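Local coordinates for protein jasmonate-induced oxygenase 2 (Arabidopsis thaliana, PDB 6LSV) that oxidises the plant defence hormone jasmonate to 12-hydroxyjasmonate, using iron(II), 2-oxoglutarate and molecular oxygen, at residues L21-R24 / Y25-P28; A66-S69 / E70-G74; C215-P218 / E219-L222; Q270-L274 / S275-Y279. All blocks are in the same frame, centred on the assembly; numbering follows the deposited sequence.

Contact 1: L21-R24 / Y25-P28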
ATOM      1  N   LEU A  21     -11.717  24.562  -1.986  1.00 35.91           N
ATOM      2  CA  LEU A  21     -10.823  23.576  -1.401  1.00 36.45           C
ATOM      3  C   LEU A  21      -9.856  24.295  -0.476  1.00 34.90           C
ATOM      4  O   LEU A  21      -9.147  25.206  -0.932  1.00 36.65           O
ATOM      5  CB  LEU A  21     -10.060  22.822  -2.489  1.00 34.71           C
ATOM      6  CG  LEU A  21      -9.526  21.441  -2.110  1.00 36.16           C
ATOM      7  CD1 LEU A  21     -10.665  20.519  -1.710  1.00 28.15           C
ATOM      8  CD2 LEU A  21      -8.719  20.844  -3.253  1.00 33.07           C
ATOM      9  N   PRO A  22      -9.809  23.954   0.809  1.00 30.35           N
ATOM     10  CA  PRO A  22      -8.817  24.568   1.701  1.00 31.01           C
ATOM     11  C   PRO A  22      -7.405  24.420   1.143  1.00 33.71           C
ATOM     12  O   PRO A  22      -7.068  23.415   0.512  1.00 27.45           O
ATOM     13  CB  PRO A  22      -8.995  23.795   3.011  1.00 27.26           C
ATOM     14  CG  PRO A  22     -10.408  23.302   2.965  1.00 24.75           C
ATOM     15  CD  PRO A  22     -10.699  23.019   1.520  1.00 28.02           C
ATOM     16  N   ASP A  23      -6.578  25.447   1.373  1.00 34.43           N
ATOM     17  CA  ASP A  23      -5.240  25.480   0.789  1.00 36.37           C
ATOM     18  C   ASP A  23      -4.366  24.330   1.274  1.00 34.38           C
ATOM     19  O   ASP A  23      -3.452  23.918   0.548  1.00 38.09           O
ATOM     20  CB  ASP A  23      -4.563  26.828   1.085  1.00 38.95           C
ATOM     21  CG  ASP A  23      -3.237  27.003   0.335  1.00 56.04           C
ATOM     22  OD1 ASP A  23      -2.212  26.421   0.754  1.00 50.96           O
ATOM     23  OD2 ASP A  23      -3.227  27.717  -0.692  1.00 50.24           O
ATOM     24  N   ARG A  24      -4.633  23.787   2.467  1.00 28.20           N
ATOM     25  CA  ARG A  24      -3.872  22.637   2.942  1.00 28.44           C
ATOM     26  C   ARG A  24      -3.983  21.444   2.000  1.00 28.01           C
ATOM     27  O   ARG A  24      -3.101  20.578   2.008  1.00 28.86           O
ATOM     28  CB  ARG A  24      -4.337  22.221   4.342  1.00 30.33           C
ATOM     29  CG  ARG A  24      -4.176  23.284   5.429  1.00 32.16           C
ATOM     30  CD  ARG A  24      -2.719  23.621   5.702  1.00 28.72           C
ATOM     31  NE  ARG A  24      -1.914  22.435   5.980  1.00 35.08           N
ATOM     32  CZ  ARG A  24      -1.810  21.860   7.174  1.00 35.65           C
ATOM     33  NH1 ARG A  24      -2.461  22.361   8.215  1.00 38.86           N
ATOM     34  NH2 ARG A  24      -1.051  20.783   7.327  1.00 34.12           N
ATOM     35  N   TYR A  25      -5.039  21.384   1.187  1.00 24.74           N
ATOM     36  CA  TYR A  25      -5.287  20.261   0.293  1.00 25.02           C
ATOM     37  C   TYR A  25      -5.063  20.618  -1.172  1.00 29.40           C
ATOM     38  O   TYR A  25      -5.404  19.821  -2.052  1.00 30.35           O
ATOM     39  CB  TYR A  25      -6.708  19.730   0.501  1.00 23.77           C
ATOM     40  CG  TYR A  25      -7.015  19.416   1.949  1.00 27.29           C
ATOM     41  CD1 TYR A  25      -6.758  18.156   2.475  1.00 23.00           C
ATOM     42  CD2 TYR A  25      -7.546  20.386   2.797  1.00 26.07           C
ATOM     43  CE1 TYR A  25      -7.025  17.865   3.798  1.00 27.36           C
ATOM     44  CE2 TYR A  25      -7.816  20.103   4.127  1.00 23.27           C
ATOM     45  CZ  TYR A  25      -7.553  18.842   4.621  1.00 27.70           C
ATOM     46  OH  TYR A  25      -7.818  18.552   5.937  1.00 22.13           O
ATOM     47  N   ILE A  26      -4.496  21.787  -1.454  1.00 24.61           N
ATOM     48  CA  ILE A  26      -4.163  22.180  -2.819  1.00 24.08           C
ATOM     49  C   ILE A  26      -2.708  21.820  -3.081  1.00 28.59           C
ATOM     50  O   ILE A  26      -1.806  22.281  -2.372  1.00 29.48           O
ATOM     51  CB  ILE A  26      -4.409  23.678  -3.050  1.00 27.77           C
ATOM     52  CG1 ILE A  26      -5.834  24.060  -2.649  1.00 35.55           C
ATOM     53  CG2 ILE A  26      -4.138  24.043  -4.502  1.00 21.88           C
ATOM     54  CD1 ILE A  26      -6.108  25.544  -2.725  1.00 28.75           C
ATOM     55  N   LYS A  27      -2.479  21.003  -4.089  1.00 30.87           N
ATOM     56  CA  LYS A  27      -1.119  20.627  -4.431  1.00 30.80           C
ATOM     57  C   LYS A  27      -0.507  21.657  -5.366  1.00 31.72           C
ATOM     58  O   LYS A  27      -1.226  22.405  -6.039  1.00 34.39           O
ATOM     59  CB  LYS A  27      -1.109  19.248  -5.083  1.00 27.16           C
ATOM     60  CG  LYS A  27      -1.841  18.185  -4.279  1.00 26.32           C
ATOM     61  CD  LYS A  27      -1.296  18.077  -2.860  1.00 30.09           C
ATOM     62  CE  LYS A  27      -1.698  16.751  -2.219  1.00 24.34           C
ATOM     63  NZ  LYS A  27      -1.214  16.627  -0.815  1.00 20.08           N
ATOM     64  N   PRO A  28       0.824  21.747  -5.407  1.00 27.06           N
ATOM     65  CA  PRO A  28       1.469  22.647  -6.367  1.00 24.04           C
ATOM     66  C   PRO A  28       1.012  22.347  -7.786  1.00 34.41           C
ATOM     67  O   PRO A  28       0.674  21.209  -8.124  1.00 35.00           O
ATOM     68  CB  PRO A  28       2.960  22.347  -6.186  1.00 26.35           C
ATOM     69  CG  PRO A  28       3.075  21.883  -4.784  1.00 25.44           C
ATOM     70  CD  PRO A  28       1.796  21.142  -4.478  1.00 25.95           C
TER

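Contact 2: A66-S69 / E70-G74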
ATOM      1  N   ALA A  66       7.770 -15.220 -17.678  1.00 40.01           N
ATOM      2  CA  ALA A  66       8.471 -14.116 -18.317  1.00 46.11           C
ATOM      3  C   ALA A  66       7.694 -12.813 -18.167  1.00 40.75           C
ATOM      4  O   ALA A  66       8.291 -11.749 -17.970  1.00 44.36           O
ATOM      5  CB  ALA A  66       8.722 -14.433 -19.790  1.00 38.70           C
ATOM      6  N   ARG A  67       6.362 -12.877 -18.241  1.00 42.46           N
ATOM      7  CA  ARG A  67       5.556 -11.664 -18.128  1.00 41.73           C
ATOM      8  C   ARG A  67       5.587 -11.112 -16.709  1.00 38.19           C
ATOM      9  O   ARG A  67       5.735  -9.900 -16.509  1.00 33.38           O
ATOM     10  CB  ARG A  67       4.117 -11.937 -18.561  1.00 36.91           C
ATOM     11  CG  ARG A  67       3.953 -12.239 -20.034  1.00 47.11           C
ATOM     12  CD  ARG A  67       2.610 -12.896 -20.288  1.00 51.54           C
ATOM     13  NE  ARG A  67       1.553 -12.276 -19.494  1.00 50.16           N
ATOM     14  CZ  ARG A  67       0.384 -11.883 -19.986  1.00 55.72           C
ATOM     15  NH1 ARG A  67       0.122 -12.049 -21.276  1.00 56.48           N
ATOM     16  NH2 ARG A  67      -0.524 -11.326 -19.194  1.00 49.44           N
ATOM     17  N   ILE A  68       5.435 -11.988 -15.713  1.00 34.74           N
ATOM     18  CA  ILE A  68       5.510 -11.561 -14.318  1.00 32.83           C
ATOM     19  C   ILE A  68       6.851 -10.895 -14.040  1.00 34.15           C
ATOM     20  O   ILE A  68       6.920  -9.803 -13.462  1.00 32.28           O
ATOM     21  CB  ILE A  68       5.286 -12.760 -13.379  1.00 36.29           C
ATOM     22  CG1 ILE A  68       3.883 -13.341 -13.548  1.00 36.29           C
ATOM     23  CG2 ILE A  68       5.528 -12.357 -11.934  1.00 34.66           C
ATOM     24  CD1 ILE A  68       3.669 -14.587 -12.722  1.00 33.20           C
ATOM     25  N   SER A  69       7.942 -11.550 -14.447  1.00 37.31           N
ATOM     26  CA  SER A  69       9.264 -10.976 -14.238  1.00 32.36           C
ATOM     27  C   SER A  69       9.458  -9.719 -15.072  1.00 29.52           C
ATOM     28  O   SER A  69      10.130  -8.781 -14.625  1.00 30.38           O
ATOM     29  CB  SER A  69      10.345 -12.004 -14.565  1.00 33.64           C
ATOM     30  OG  SER A  69      11.525 -11.362 -15.013  1.00 41.11           O
ATOM     31  N   GLU A  70       8.875  -9.670 -16.272  1.00 29.20           N
ATOM     32  CA  GLU A  70       8.927  -8.439 -17.053  1.00 35.47           C
ATOM     33  C   GLU A  70       8.194  -7.304 -16.346  1.00 35.84           C
ATOM     34  O   GLU A  70       8.628  -6.148 -16.401  1.00 34.85           O
ATOM     35  CB  GLU A  70       8.344  -8.670 -18.444  1.00 38.06           C
ATOM     36  CG  GLU A  70       8.961  -7.806 -19.537  1.00 53.65           C
ATOM     37  CD  GLU A  70      10.427  -8.129 -19.798  1.00 65.20           C
ATOM     38  OE1 GLU A  70      11.302  -7.501 -19.162  1.00 59.77           O
ATOM     39  OE2 GLU A  70      10.705  -9.007 -20.646  1.00 56.51           O
ATOM     40  N   ALA A  71       7.083  -7.617 -15.672  1.00 27.53           N
ATOM     41  CA  ALA A  71       6.328  -6.587 -14.967  1.00 26.33           C
ATOM     42  C   ALA A  71       7.090  -6.088 -13.743  1.00 31.57           C
ATOM     43  O   ALA A  71       7.165  -4.877 -13.494  1.00 26.36           O
ATOM     44  CB  ALA A  71       4.953  -7.123 -14.566  1.00 20.14           C
ATOM     45  N   CYS A  72       7.670  -7.011 -12.971  1.00 27.36           N
ATOM     46  CA  CYS A  72       8.363  -6.631 -11.745  1.00 31.87           C
ATOM     47  C   CYS A  72       9.629  -5.828 -12.012  1.00 33.54           C
ATOM     48  O   CYS A  72      10.065  -5.075 -11.133  1.00 32.39           O
ATOM     49  CB  CYS A  72       8.709  -7.878 -10.929  1.00 26.65           C
ATOM     50  SG  CYS A  72       7.276  -8.843 -10.412  1.00 29.55           S
ATOM     51  N   ARG A  73      10.226  -5.966 -13.195  1.00 30.18           N
ATOM     52  CA  ARG A  73      11.479  -5.284 -13.492  1.00 30.52           C
ATOM     53  C   ARG A  73      11.269  -3.908 -14.112  1.00 31.45           C
ATOM     54  O   ARG A  73      12.028  -2.979 -13.819  1.00 32.14           O
ATOM     55  CB  ARG A  73      12.338  -6.144 -14.421  1.00 28.05           C
ATOM     56  CG  ARG A  73      12.823  -7.443 -13.794  1.00 27.38           C
ATOM     57  CD  ARG A  73      13.405  -8.371 -14.853  1.00 31.24           C
ATOM     58  NE  ARG A  73      13.790  -9.665 -14.299  1.00 37.25           N
ATOM     59  CZ  ARG A  73      15.030 -10.149 -14.320  1.00 41.38           C
ATOM     60  NH1 ARG A  73      16.009  -9.441 -14.867  1.00 41.57           N
ATOM     61  NH2 ARG A  73      15.290 -11.336 -13.790  1.00 32.68           N
ATOM     62  N   GLY A  74      10.257  -3.753 -14.962  1.00 35.28           N
ATOM     63  CA  GLY A  74      10.047  -2.497 -15.656  1.00 34.94           C
ATOM     64  C   GLY A  74       8.911  -1.656 -15.107  1.00 39.06           C
ATOM     65  O   GLY A  74       8.951  -0.425 -15.182  1.00 39.02           O
TER

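Contact 3: C215-P218 / E219-L222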
ATOM      1  N   CYS A 215     -14.593  15.276  -3.549  1.00 32.20           N
ATOM      2  CA  CYS A 215     -13.744  16.440  -3.409  1.00 35.16           C
ATOM      3  C   CYS A 215     -14.301  17.581  -4.248  1.00 39.29           C
ATOM      4  O   CYS A 215     -14.589  17.384  -5.436  1.00 36.54           O
ATOM      5  CB  CYS A 215     -12.305  16.123  -3.842  1.00 31.28           C
ATOM      6  SG  CYS A 215     -11.171  17.503  -3.663  1.00 35.32           S
ATOM      7  N   PRO A 216     -14.469  18.776  -3.678  1.00 38.82           N
ATOM      8  CA  PRO A 216     -15.106  19.863  -4.439  1.00 33.25           C
ATOM      9  C   PRO A 216     -14.294  20.329  -5.633  1.00 41.15           C
ATOM     10  O   PRO A 216     -14.886  20.787  -6.617  1.00 46.46           O
ATOM     11  CB  PRO A 216     -15.267  20.972  -3.392  1.00 35.35           C
ATOM     12  CG  PRO A 216     -14.261  20.652  -2.334  1.00 32.68           C
ATOM     13  CD  PRO A 216     -14.152  19.165  -2.295  1.00 35.28           C
ATOM     14  N   ARG A 217     -12.963  20.238  -5.584  1.00 36.71           N
ATOM     15  CA  ARG A 217     -12.099  20.626  -6.703  1.00 34.19           C
ATOM     16  C   ARG A 217     -11.001  19.584  -6.866  1.00 39.27           C
ATOM     17  O   ARG A 217      -9.835  19.825  -6.531  1.00 38.11           O
ATOM     18  CB  ARG A 217     -11.508  22.022  -6.483  1.00 38.80           C
ATOM     19  CG  ARG A 217     -12.540  23.121  -6.239  1.00 41.74           C
ATOM     20  CD  ARG A 217     -13.012  23.753  -7.539  1.00 40.93           C
ATOM     21  NE  ARG A 217     -11.916  23.909  -8.490  1.00 46.25           N
ATOM     22  CZ  ARG A 217     -11.251  25.044  -8.683  1.00 45.89           C
ATOM     23  NH1 ARG A 217     -11.571  26.130  -7.991  1.00 50.78           N
ATOM     24  NH2 ARG A 217     -10.266  25.094  -9.567  1.00 41.71           N
ATOM     25  N   PRO A 218     -11.339  18.407  -7.404  1.00 38.18           N
ATOM     26  CA  PRO A 218     -10.363  17.306  -7.433  1.00 30.57           C
ATOM     27  C   PRO A 218      -9.199  17.537  -8.376  1.00 31.05           C
ATOM     28  O   PRO A 218      -8.177  16.855  -8.239  1.00 34.72           O
ATOM     29  CB  PRO A 218     -11.203  16.106  -7.877  1.00 24.91           C
ATOM     30  CG  PRO A 218     -12.287  16.715  -8.691  1.00 28.45           C
ATOM     31  CD  PRO A 218     -12.620  18.017  -8.019  1.00 33.15           C
ATOM     32  N   GLU A 219      -9.311  18.464  -9.327  1.00 31.33           N
ATOM     33  CA  GLU A 219      -8.174  18.761 -10.189  1.00 33.05           C
ATOM     34  C   GLU A 219      -7.064  19.509  -9.459  1.00 38.47           C
ATOM     35  O   GLU A 219      -5.986  19.698 -10.033  1.00 39.96           O
ATOM     36  CB  GLU A 219      -8.633  19.557 -11.415  1.00 28.95           C
ATOM     37  CG  GLU A 219      -8.661  21.064 -11.226  1.00 30.69           C
ATOM     38  CD  GLU A 219      -9.930  21.550 -10.550  1.00 43.70           C
ATOM     39  OE1 GLU A 219     -10.767  20.707 -10.155  1.00 37.95           O
ATOM     40  OE2 GLU A 219     -10.089  22.782 -10.415  1.00 46.05           O
ATOM     41  N   LEU A 220      -7.298  19.940  -8.217  1.00 33.69           N
ATOM     42  CA  LEU A 220      -6.260  20.540  -7.388  1.00 32.35           C
ATOM     43  C   LEU A 220      -5.755  19.604  -6.304  1.00 31.83           C
ATOM     44  O   LEU A 220      -4.730  19.899  -5.678  1.00 29.95           O
ATOM     45  CB  LEU A 220      -6.775  21.820  -6.716  1.00 33.72           C
ATOM     46  CG  LEU A 220      -7.428  22.918  -7.553  1.00 39.82           C
ATOM     47  CD1 LEU A 220      -7.898  24.048  -6.643  1.00 27.84           C
ATOM     48  CD2 LEU A 220      -6.467  23.438  -8.603  1.00 28.78           C
ATOM     49  N   ALA A 221      -6.446  18.498  -6.060  1.00 28.49           N
ATOM     50  CA  ALA A 221      -6.202  17.663  -4.900  1.00 27.52           C
ATOM     51  C   ALA A 221      -5.704  16.292  -5.330  1.00 26.74           C
ATOM     52  O   ALA A 221      -5.774  15.910  -6.501  1.00 25.16           O
ATOM     53  CB  ALA A 221      -7.474  17.526  -4.053  1.00 22.35           C
ATOM     54  N   LEU A 222      -5.188  15.553  -4.353  1.00 20.81           N
ATOM     55  CA  LEU A 222      -4.789  14.168  -4.535  1.00 21.20           C
ATOM     56  C   LEU A 222      -5.320  13.372  -3.356  1.00 26.26           C
ATOM     57  O   LEU A 222      -5.174  13.796  -2.205  1.00 25.24           O
ATOM     58  CB  LEU A 222      -3.267  14.026  -4.630  1.00 20.26           C
ATOM     59  CG  LEU A 222      -2.624  14.306  -5.991  1.00 20.79           C
ATOM     60  CD1 LEU A 222      -1.112  14.309  -5.871  1.00 20.45           C
ATOM     61  CD2 LEU A 222      -3.076  13.290  -7.020  1.00 25.97           C
TER

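Contact 4: Q270-L274 / S275-Y279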
ATOM      1  N   GLN A 270      11.275  -2.718   0.064  1.00 18.34           N
ATOM      2  CA  GLN A 270      12.142  -3.743   0.631  1.00 21.54           C
ATOM      3  C   GLN A 270      12.552  -4.779  -0.410  1.00 26.04           C
ATOM      4  O   GLN A 270      13.684  -5.277  -0.374  1.00 26.31           O
ATOM      5  CB  GLN A 270      11.451  -4.418   1.816  1.00 19.29           C
ATOM      6  CG  GLN A 270      11.213  -3.487   2.993  1.00 23.52           C
ATOM      7  CD  GLN A 270      12.450  -2.689   3.361  1.00 26.48           C
ATOM      8  OE1 GLN A 270      13.510  -3.254   3.626  1.00 26.78           O
ATOM      9  NE2 GLN A 270      12.323  -1.366   3.368  1.00 19.94           N
ATOM     10  N   ILE A 271      11.662  -5.111  -1.346  1.00 22.38           N
ATOM     11  CA  ILE A 271      12.022  -6.090  -2.365  1.00 21.21           C
ATOM     12  C   ILE A 271      12.940  -5.470  -3.412  1.00 19.86           C
ATOM     13  O   ILE A 271      13.844  -6.144  -3.919  1.00 22.83           O
ATOM     14  CB  ILE A 271      10.755  -6.700  -2.988  1.00 23.94           C
ATOM     15  CG1 ILE A 271      10.061  -7.604  -1.968  1.00 24.09           C
ATOM     16  CG2 ILE A 271      11.086  -7.487  -4.251  1.00 23.30           C
ATOM     17  CD1 ILE A 271       8.928  -8.428  -2.536  1.00 23.80           C
ATOM     18  N   GLN A 272      12.752  -4.187  -3.737  1.00 19.24           N
ATOM     19  CA  GLN A 272      13.702  -3.517  -4.622  1.00 19.09           C
ATOM     20  C   GLN A 272      15.115  -3.601  -4.061  1.00 25.74           C
ATOM     21  O   GLN A 272      16.077  -3.834  -4.805  1.00 24.60           O
ATOM     22  CB  GLN A 272      13.298  -2.056  -4.842  1.00 20.64           C
ATOM     23  CG  GLN A 272      14.388  -1.214  -5.520  1.00 21.65           C
ATOM     24  CD  GLN A 272      13.880   0.094  -6.116  1.00 18.67           C
ATOM     25  OE1 GLN A 272      12.710   0.221  -6.476  1.00 21.46           O
ATOM     26  NE2 GLN A 272      14.769   1.069  -6.232  1.00 16.56           N
ATOM     27  N   ILE A 273      15.255  -3.442  -2.741  1.00 25.70           N
ATOM     28  CA  ILE A 273      16.567  -3.528  -2.108  1.00 23.85           C
ATOM     29  C   ILE A 273      17.091  -4.959  -2.140  1.00 24.83           C
ATOM     30  O   ILE A 273      18.267  -5.194  -2.442  1.00 25.69           O
ATOM     31  CB  ILE A 273      16.501  -2.977  -0.671  1.00 27.86           C
ATOM     32  CG1 ILE A 273      16.094  -1.501  -0.680  1.00 25.20           C
ATOM     33  CG2 ILE A 273      17.836  -3.152   0.036  1.00 24.65           C
ATOM     34  CD1 ILE A 273      15.415  -1.058   0.591  1.00 25.26           C
ATOM     35  N   LEU A 274      16.231  -5.938  -1.835  1.00 23.76           N
ATOM     36  CA  LEU A 274      16.670  -7.332  -1.824  1.00 25.30           C
ATOM     37  C   LEU A 274      17.088  -7.796  -3.214  1.00 25.84           C
ATOM     38  O   LEU A 274      18.104  -8.487  -3.369  1.00 23.78           O
ATOM     39  CB  LEU A 274      15.563  -8.226  -1.266  1.00 16.76           C
ATOM     40  CG  LEU A 274      15.435  -8.244   0.261  1.00 21.71           C
ATOM     41  CD1 LEU A 274      14.151  -8.924   0.694  1.00 20.03           C
ATOM     42  CD2 LEU A 274      16.632  -8.928   0.900  1.00 21.57           C
ATOM     43  N   SER A 275      16.332  -7.416  -4.240  1.00 21.38           N
ATOM     44  CA  SER A 275      16.663  -7.775  -5.610  1.00 21.05           C
ATOM     45  C   SER A 275      17.812  -6.948  -6.175  1.00 26.71           C
ATOM     46  O   SER A 275      18.052  -7.010  -7.385  1.00 28.36           O
ATOM     47  CB  SER A 275      15.428  -7.629  -6.506  1.00 23.82           C
ATOM     48  OG  SER A 275      15.056  -6.271  -6.668  1.00 21.37           O
ATOM     49  N   ASN A 276      18.519  -6.190  -5.331  1.00 25.75           N
ATOM     50  CA  ASN A 276      19.577  -5.273  -5.770  1.00 28.29           C
ATOM     51  C   ASN A 276      19.114  -4.428  -6.954  1.00 27.95           C
ATOM     52  O   ASN A 276      19.846  -4.229  -7.926  1.00 24.43           O
ATOM     53  CB  ASN A 276      20.866  -6.028  -6.111  1.00 29.43           C
ATOM     54  CG  ASN A 276      22.106  -5.141  -6.018  1.00 28.04           C
ATOM     55  OD1 ASN A 276      22.121  -4.145  -5.294  1.00 25.46           O
ATOM     56  ND2 ASN A 276      23.150  -5.503  -6.755  1.00 27.65           N
ATOM     57  N   SER A 277      17.870  -3.949  -6.870  1.00 24.97           N
ATOM     58  CA  SER A 277      17.197  -3.112  -7.862  1.00 25.17           C
ATOM     59  C   SER A 277      16.843  -3.850  -9.149  1.00 27.27           C
ATOM     60  O   SER A 277      16.485  -3.201 -10.139  1.00 28.21           O
ATOM     61  CB  SER A 277      18.010  -1.860  -8.214  1.00 26.51           C
ATOM     62  OG  SER A 277      17.623  -0.754  -7.417  1.00 37.32           O
ATOM     63  N   THR A 278      16.922  -5.182  -9.177  1.00 24.90           N
ATOM     64  CA  THR A 278      16.412  -5.905 -10.338  1.00 27.74           C
ATOM     65  C   THR A 278      14.897  -5.777 -10.429  1.00 25.10           C
ATOM     66  O   THR A 278      14.342  -5.552 -11.512  1.00 23.08           O
ATOM     67  CB  THR A 278      16.823  -7.377 -10.286  1.00 27.75           C
ATOM     68  OG1 THR A 278      18.242  -7.473 -10.103  1.00 27.49           O
ATOM     69  CG2 THR A 278      16.432  -8.076 -11.581  1.00 25.98           C
ATOM     70  N   TYR A 279      14.211  -5.926  -9.299  1.00 24.19           N
ATOM     71  CA  TYR A 279      12.809  -5.556  -9.193  1.00 24.71           C
ATOM     72  C   TYR A 279      12.719  -4.104  -8.746  1.00 25.60           C
ATOM     73  O   TYR A 279      13.488  -3.656  -7.892  1.00 24.17           O
ATOM     74  CB  TYR A 279      12.075  -6.454  -8.196  1.00 24.05           C
ATOM     75  CG  TYR A 279      11.983  -7.907  -8.602  1.00 24.10           C
ATOM     76  CD1 TYR A 279      12.083  -8.288  -9.931  1.00 25.51           C
ATOM     77  CD2 TYR A 279      11.793  -8.898  -7.649  1.00 28.38           C
ATOM     78  CE1 TYR A 279      11.996  -9.617 -10.300  1.00 24.82           C
ATOM     79  CE2 TYR A 279      11.702 -10.227  -8.009  1.00 24.97           C
ATOM     80  CZ  TYR A 279      11.805 -10.580  -9.334  1.00 26.55           C
ATOM     81  OH  TYR A 279      11.721 -11.904  -9.694  1.00 29.43           O
TER

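Contact 1: L21-R24 / Y25-P28
Pro22 and Tyr25 touch across a single turn of 3-10 helix, set in the long loop between helix 10-15 and strand 47-49. The tyrosine is met along its rim: CB of Pro22 lies in the plane of the ring, 3.7 Å from CD2 of Tyr25. Because CG of Tyr25 stands beside its own backbone nitrogen (chi1 -53°), the ring is turned back along the preceding residues and meets the proline obliquely. Trp135 packs edge-to-face on the same tyrosine, and Val8 touches it too, which suits a large aromatic at this buried corner.

Ile26 leaves the turn in another direction, crossing the side chain of Asp23 at about a right angle. Its CG1 lies 3.5 Å from Pro22 O and its CD1 3.5 Å from Leu21 O, so the unbranched CG1-CD1 arm lies against the backbone carbonyls that enter the turn. Asp23 is exposed, whereas the bent chain of Arg24 leads away from the turn to a salt bridge with Glu5 and a hydrogen bond with Ala131 O.

The backbone holds these directions. Tyr25 N donates to Pro22 O at 2.9 Å and Ile26 N to Asp23 O at 3.1 Å, both three residues back, as a 3-10 turn requires. Proline suits the first position, where no N-H is needed inside the turn. Leu21 closes the buried side: its CG is anti to the backbone N (chi1 -157°), and CD2 ends 3.7 Å from Tyr25 O.

Contact 2: A66-S69 / E70-G74
Residues 66-69 and 70-74 are successive turns of helix 63-74, joined by alpha-helical hydrogen bonds from each N-H to the carbonyl four residues earlier. Glu70 N donates to Ala66 O at 2.7 Å, Ala71 N to Arg67 O at 2.8 Å and Cys72 N to Ile68 O at 2.9 Å. Near the helix end Arg73 N reaches Ser69 O only weakly, at 3.2 Å.

Side chains follow the same spacing. Ser69 has OG beside its carbonyl carbon (chi1 151°), directing the hydroxyl at the next turn, while Arg73 runs extended from CG to NE past Ser69 O. NE of Arg73 donates to Ser69 OG at 2.9 Å, but the bond is bent to 124° and weak. On the buried flank CG2 of Ile68 comes within 4.2 Å of SG of Cys72. Both residues pack on helix 161-186, and the small Ala71 meets Phe78.

The chemistry is that of an amphipathic surface helix: Ile68, Ala71 and Cys72 meet the protein, whereas Arg67, Glu70 and Arg73 are exposed; the bent, weak bond to a serine hydroxyl probably restrains the guanidinium only lightly, while Arg73 also packs on Thr278 and Tyr279.

Contact 3: C215-P218 / E219-L222
Arg217 and Glu219 form a salt bridge on the outer side of two overlapping tight turns, in the loop joining strand 204-212 to strand 224-225 within the dioxygenase domain. On the tight, inner side SG of Cys215 touches CB of Ala221 at 3.7 Å, two small groups, consistent with the chain doubling back closely here, with Leu21 and Trp135 packed on the cysteine. Between the two sides the backbone is drawn in by a bond from Leu220 N to Arg217 O, 3.0 Å long, and a weak one from Ala221 N to Pro218 O. The ring of Pro218 suits the bend because it fixes phi and needs no donor.

The outer side is exposed and rests on charge rather than close packing. Glu219 has its CG between backbone N and carbonyl carbon (chi1 88°), so its carboxylate folds back over the turn. A single oxygen, OE2, takes both NE and NH2 of Arg217; the NE bond, 2.9 Å, uses the syn side, and the two flat groups are nearly coplanar, 20° apart. Leu220 runs alongside the arginine, and its CD1 sits 3.9 Å above one face of the guanidinium, offset toward the rim.

Contact 4: Q270-L274 / S275-Y279
Ile271 and Gln272 meet the chain that follows them through hydrogen bonds that finish helix 269-274. Among the backbone bonds, Ser275 N donates to Ile271 O at 2.8 Å and Asn276 N to Ile273 O at 3.1 Å. Ser277 N reaches five residues back, to Gln272 O at 2.7 Å. Asn276 makes this possible by taking a positive phi of 47°, a conformation asparagine tolerates well, and its amide is fixed by Leu323 N and Pro321 O.

Side-chain bonds hold the turn beyond. OG of Ser275 stands between its backbone N and carbonyl carbon (chi1 69°), where it lies near two carbonyl oxygens of the last turn, Ile271 O and Gln272 O. The same OG accepts from Tyr279 N at 2.8 Å. Ser275 O is gripped twice, by Thr278 N and by Thr278 OG1, the latter at 2.8 Å. OE1 of Gln272 accepts from Ser281 N and Lys344 NZ, its NE2 is bonded to Tyr324 OH, and Ser277 OG shares that tyrosine hydroxyl.

Apolar contact comes from Ile271, whose CG2 lies in the plane of the Tyr279 ring at its edge, 3.7 Å from CD2. The tyrosine hydroxyl bonds to Leu183 O. A CA-H...O contact brings Gln272 CA to 3.3 Å from Tyr279 O.

Together the bonds from Ser277 N and Asn276 N define a Schellman motif with Asn276 as C-prime residue, overlapped by a type I' beta turn from Ser275 to Thr278 on the way to strand 284-286, which carries the iron ligand His284.

Overall arrangement
The four contacts follow one another along the chain and fall into two clusters. Contacts 1 and 3 are neighbours, their centres 8 Å apart: Lys27 N probably bonds to Leu220 O, and Leu21 packs on Cys215 and Ala221, so an N-terminal loop is tied to the loop that follows strand 204-212, the strand bearing the 2-oxoglutarate-binding Asn210 and Tyr212. Contacts 2 and 4, 13 Å apart, meet where Cys72 and Arg73 of helix 63-74 pack on Tyr279. Contacts 3 and 4 lie on opposite sides of the chain's centre, about 34 Å apart. Each cluster thus joins the N-terminal part to a different region of the iron-binding dioxygenase core.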